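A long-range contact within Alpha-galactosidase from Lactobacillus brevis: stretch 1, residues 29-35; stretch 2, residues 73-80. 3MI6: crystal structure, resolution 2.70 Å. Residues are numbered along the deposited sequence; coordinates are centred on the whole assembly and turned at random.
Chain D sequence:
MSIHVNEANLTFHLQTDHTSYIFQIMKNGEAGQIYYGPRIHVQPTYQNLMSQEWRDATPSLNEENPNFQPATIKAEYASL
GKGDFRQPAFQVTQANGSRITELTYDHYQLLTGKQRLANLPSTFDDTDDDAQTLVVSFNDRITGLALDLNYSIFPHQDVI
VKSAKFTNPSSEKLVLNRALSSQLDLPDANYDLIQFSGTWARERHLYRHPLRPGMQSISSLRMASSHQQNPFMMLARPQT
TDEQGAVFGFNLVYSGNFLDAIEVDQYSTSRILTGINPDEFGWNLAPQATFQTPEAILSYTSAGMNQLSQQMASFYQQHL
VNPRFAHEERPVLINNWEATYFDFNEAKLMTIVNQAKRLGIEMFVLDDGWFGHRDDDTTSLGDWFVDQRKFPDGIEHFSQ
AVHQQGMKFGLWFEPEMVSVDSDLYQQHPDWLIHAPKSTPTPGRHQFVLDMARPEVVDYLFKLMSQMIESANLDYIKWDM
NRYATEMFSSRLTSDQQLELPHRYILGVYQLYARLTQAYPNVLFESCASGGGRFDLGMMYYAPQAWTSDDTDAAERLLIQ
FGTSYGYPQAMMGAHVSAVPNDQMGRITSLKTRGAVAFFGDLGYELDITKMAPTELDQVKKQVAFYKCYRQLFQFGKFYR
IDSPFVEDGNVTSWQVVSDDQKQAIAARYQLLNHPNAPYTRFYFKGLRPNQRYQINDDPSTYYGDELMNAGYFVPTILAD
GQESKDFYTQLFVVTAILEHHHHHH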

ATOM      1  N   GLY D  29     -18.801 -13.580  38.263  1.00 46.74           N
ATOM      2  CA  GLY D  29     -19.794 -12.556  38.536  1.00 44.64           C
ATOM      3  C   GLY D  29     -19.756 -11.353  37.614  1.00 47.84           C
ATOM      4  O   GLY D  29     -20.669 -10.519  37.647  1.00 47.21           O
ATOM      5  N   GLU D  30     -18.697 -11.247  36.808  1.00 48.44           N
ATOM      6  CA  GLU D  30     -18.554 -10.151  35.843  1.00 49.18           C
ATOM      7  C   GLU D  30     -19.219 -10.508  34.527  1.00 45.60           C
ATOM      8  O   GLU D  30     -19.385 -11.685  34.210  1.00 46.31           O
ATOM      9  CB  GLU D  30     -17.080  -9.798  35.607  1.00 43.99           C
ATOM     10  CG  GLU D  30     -16.479  -8.901  36.670  1.00 48.36           C
ATOM     11  CD  GLU D  30     -14.990  -8.648  36.466  1.00 58.07           C
ATOM     12  OE1 GLU D  30     -14.174  -9.542  36.784  1.00 56.44           O
ATOM     13  OE2 GLU D  30     -14.627  -7.545  35.992  1.00 67.43           O
ATOM     14  N   ALA D  31     -19.593  -9.482  33.769  1.00 45.00           N
ATOM     15  CA  ALA D  31     -20.239  -9.657  32.467  1.00 43.30           C
ATOM     16  C   ALA D  31     -19.226  -9.908  31.344  1.00 43.01           C
ATOM     17  O   ALA D  31     -18.233  -9.185  31.213  1.00 40.81           O
ATOM     18  CB  ALA D  31     -21.113  -8.442  32.139  1.00 37.68           C
ATOM     19  N   GLY D  32     -19.498 -10.937  30.542  1.00 45.08           N
ATOM     20  CA  GLY D  32     -18.621 -11.375  29.466  1.00 40.23           C
ATOM     21  C   GLY D  32     -19.232 -11.152  28.098  1.00 38.54           C
ATOM     22  O   GLY D  32     -20.316 -11.633  27.774  1.00 38.62           O
ATOM     23  N   GLN D  33     -18.524 -10.386  27.285  1.00 39.66           N
ATOM     24  CA  GLN D  33     -18.987 -10.045  25.953  1.00 36.25           C
ATOM     25  C   GLN D  33     -18.851 -11.281  25.093  1.00 36.50           C
ATOM     26  O   GLN D  33     -17.829 -11.959  25.152  1.00 34.46           O
ATOM     27  CB  GLN D  33     -18.139  -8.903  25.415  1.00 35.35           C
ATOM     28  CG  GLN D  33     -18.108  -8.788  23.946  1.00 32.08           C
ATOM     29  CD  GLN D  33     -19.426  -8.373  23.372  1.00 33.68           C
ATOM     30  OE1 GLN D  33     -20.259  -7.735  24.035  1.00 33.03           O
ATOM     31  NE2 GLN D  33     -19.627  -8.721  22.111  1.00 35.61           N
ATOM     32  N   ILE D  34     -19.891 -11.596  24.324  1.00 34.34           N
ATOM     33  CA  ILE D  34     -19.869 -12.802  23.499  1.00 38.41           C
ATOM     34  C   ILE D  34     -19.742 -12.482  21.995  1.00 36.16           C
ATOM     35  O   ILE D  34     -18.946 -13.090  21.286  1.00 32.16           O
ATOM     36  CB  ILE D  34     -21.134 -13.685  23.725  1.00 39.43           C
ATOM     37  CG1 ILE D  34     -21.475 -13.784  25.203  1.00 39.99           C
ATOM     38  CG2 ILE D  34     -20.936 -15.089  23.168  1.00 38.88           C
ATOM     39  CD1 ILE D  34     -22.542 -14.789  25.477  1.00 41.15           C
ATOM     40  N   TYR D  35     -20.527 -11.525  21.517  1.00 33.43           N
ATOM     41  CA  TYR D  35     -20.595 -11.279  20.088  1.00 35.56           C
ATOM     42  C   TYR D  35     -21.351 -10.004  19.718  1.00 35.38           C
ATOM     43  O   TYR D  35     -22.393  -9.699  20.295  1.00 35.05           O
ATOM     44  CB  TYR D  35     -21.238 -12.478  19.391  1.00 33.75           C
ATOM     45  CG  TYR D  35     -21.633 -12.177  17.976  1.00 35.66           C
ATOM     46  CD1 TYR D  35     -20.713 -12.293  16.932  1.00 37.34           C
ATOM     47  CD2 TYR D  35     -22.921 -11.761  17.673  1.00 33.60           C
ATOM     48  CE1 TYR D  35     -21.082 -12.006  15.614  1.00 33.86           C
ATOM     49  CE2 TYR D  35     -23.289 -11.471  16.379  1.00 35.46           C
ATOM     50  CZ  TYR D  35     -22.369 -11.592  15.356  1.00 35.45           C
ATOM     51  OH  TYR D  35     -22.756 -11.305  14.074  1.00 37.01           O
ATOM     52  N   ILE D  73     -10.230 -13.053  28.073  1.00 41.98           N
ATOM     53  CA  ILE D  73     -11.684 -12.959  28.149  1.00 40.69           C
ATOM     54  C   ILE D  73     -12.232 -11.598  27.740  1.00 39.32           C
ATOM     55  O   ILE D  73     -11.942 -10.594  28.381  1.00 41.30           O
ATOM     56  CB  ILE D  73     -12.205 -13.264  29.568  1.00 45.23           C
ATOM     57  CG1 ILE D  73     -11.999 -14.741  29.928  1.00 45.69           C
ATOM     58  CG2 ILE D  73     -13.674 -12.894  29.677  1.00 41.77           C
ATOM     59  CD1 ILE D  73     -12.534 -15.103  31.297  1.00 46.74           C
ATOM     60  N   LYS D  74     -13.032 -11.571  26.680  1.00 35.28           N
ATOM     61  CA  LYS D  74     -13.729 -10.361  26.278  1.00 35.19           C
ATOM     62  C   LYS D  74     -14.681  -9.843  27.366  1.00 38.72           C
ATOM     63  O   LYS D  74     -15.580 -10.543  27.821  1.00 39.87           O
ATOM     64  CB  LYS D  74     -14.519 -10.601  25.004  1.00 34.23           C
ATOM     65  CG  LYS D  74     -13.696 -10.693  23.741  1.00 32.69           C
ATOM     66  CD  LYS D  74     -14.462 -11.505  22.711  1.00 31.49           C
ATOM     67  CE  LYS D  74     -14.537 -12.932  23.203  1.00 36.08           C
ATOM     68  NZ  LYS D  74     -15.510 -13.734  22.460  1.00 39.21           N
ATOM     69  N   ALA D  75     -14.489  -8.597  27.772  1.00 37.38           N
ATOM     70  CA  ALA D  75     -15.275  -8.041  28.853  1.00 33.92           C
ATOM     71  C   ALA D  75     -16.229  -6.983  28.365  1.00 35.60           C
ATOM     72  O   ALA D  75     -16.091  -6.447  27.261  1.00 38.79           O
ATOM     73  CB  ALA D  75     -14.376  -7.460  29.898  1.00 34.02           C
ATOM     74  N   GLU D  76     -17.183  -6.663  29.218  1.00 35.55           N
ATOM     75  CA  GLU D  76     -18.217  -5.703  28.884  1.00 35.67           C
ATOM     76  C   GLU D  76     -17.955  -4.368  29.580  1.00 34.82           C
ATOM     77  O   GLU D  76     -18.357  -3.317  29.105  1.00 35.49           O
ATOM     78  CB  GLU D  76     -19.571  -6.267  29.296  1.00 37.26           C
ATOM     79  CG  GLU D  76     -20.742  -5.467  28.810  1.00 38.18           C
ATOM     80  CD  GLU D  76     -20.976  -5.611  27.314  1.00 38.33           C
ATOM     81  OE1 GLU D  76     -20.231  -6.376  26.652  1.00 37.44           O
ATOM     82  OE2 GLU D  76     -21.918  -4.959  26.810  1.00 36.93           O
ATOM     83  N   TYR D  77     -17.257  -4.416  30.705  1.00 35.51           N
ATOM     84  CA  TYR D  77     -16.946  -3.223  31.476  1.00 34.12           C
ATOM     85  C   TYR D  77     -15.899  -3.630  32.477  1.00 33.66           C
ATOM     86  O   TYR D  77     -16.220  -3.947  33.604  1.00 39.22           O
ATOM     87  CB  TYR D  77     -18.197  -2.685  32.198  1.00 33.48           C
ATOM     88  CG  TYR D  77     -18.144  -1.205  32.471  1.00 32.24           C
ATOM     89  CD1 TYR D  77     -18.407  -0.287  31.471  1.00 32.65           C
ATOM     90  CD2 TYR D  77     -17.816  -0.725  33.715  1.00 32.54           C
ATOM     91  CE1 TYR D  77     -18.344   1.062  31.702  1.00 29.80           C
ATOM     92  CE2 TYR D  77     -17.755   0.616  33.961  1.00 31.63           C
ATOM     93  CZ  TYR D  77     -18.016   1.509  32.952  1.00 33.37           C
ATOM     94  OH  TYR D  77     -17.948   2.863  33.205  1.00 34.47           O
ATOM     95  N   ALA D  78     -14.641  -3.626  32.062  1.00 33.15           N
ATOM     96  CA  ALA D  78     -13.585  -4.209  32.882  1.00 38.20           C
ATOM     97  C   ALA D  78     -12.816  -3.245  33.800  1.00 39.39           C
ATOM     98  O   ALA D  78     -12.703  -2.045  33.531  1.00 40.25           O
ATOM     99  CB  ALA D  78     -12.606  -4.984  31.999  1.00 38.80           C
ATOM    100  N   SER D  79     -12.253  -3.795  34.869  1.00 39.93           N
ATOM    101  CA  SER D  79     -11.389  -3.040  35.761  1.00 38.56           C
ATOM    102  C   SER D  79      -9.955  -3.534  35.630  1.00 40.55           C
ATOM    103  O   SER D  79      -9.694  -4.584  35.052  1.00 42.47           O
ATOM    104  CB  SER D  79     -11.829  -3.256  37.200  1.00 41.29           C
ATOM    105  OG  SER D  79     -11.670  -4.632  37.528  1.00 46.15           O
ATOM    106  N   LEU D  80      -9.029  -2.779  36.198  1.00 43.26           N
ATOM    107  CA  LEU D  80      -7.630  -3.159  36.207  1.00 42.37           C
ATOM    108  C   LEU D  80      -7.227  -3.648  37.585  1.00 44.78           C
ATOM    109  O   LEU D  80      -7.515  -2.994  38.592  1.00 47.48           O
ATOM    110  CB  LEU D  80      -6.769  -1.955  35.844  1.00 43.82           C
ATOM    111  CG  LEU D  80      -5.285  -2.144  36.165  1.00 46.64           C
ATOM    112  CD1 LEU D  80      -4.620  -3.013  35.108  1.00 47.36           C
ATOM    113  CD2 LEU D  80      -4.583  -0.807  36.271  1.00 47.07           C
TER

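What does the chain contribute before the strand begins? Gly29 lies beyond reach of the other stretch, and its backbone angles would jam a CB against the preceding carbonyl oxygen, so glycine fits there. Glu30 directs its CB toward the partner, but its OE2 stays 4.4 Å from Ser79 OG, a loose approach.

How do the backbones join? A single beta bridge pairs Gly32 with Ala75, their CA atoms 4.8 Å apart. On one side of it Glu76 N gives a weak hydrogen bond to Ala31 O at 3.4 Å; on the other, Gln33 N donates to Lys74 O at 3.0 Å. The methyl of Ala31, set sideways to stretch 2, rests with its CB 3.9 Å from Glu76 CB. Gly32, without a side chain, adds a CA-H...O contact, its CA 3.6 Å from Lys74 O.

Which residue loses the most surface to the other stretch? Buried Gln33 does: its CB points toward stretch 2, packing 4.0 Å from Lys74 CB and 3.7 Å from Ala75 O. Its long chain also reaches buried Glu76.

What happens at the far end? Ile34 turns its CB away, yet its backbone O lies 3.7 Å from Lys74 NZ. Tyr35 also points its CB away and makes no contact with stretch 2; its OH is hydrogen-bonded elsewhere in the structure. Altogether the two stretches bury 377 Å².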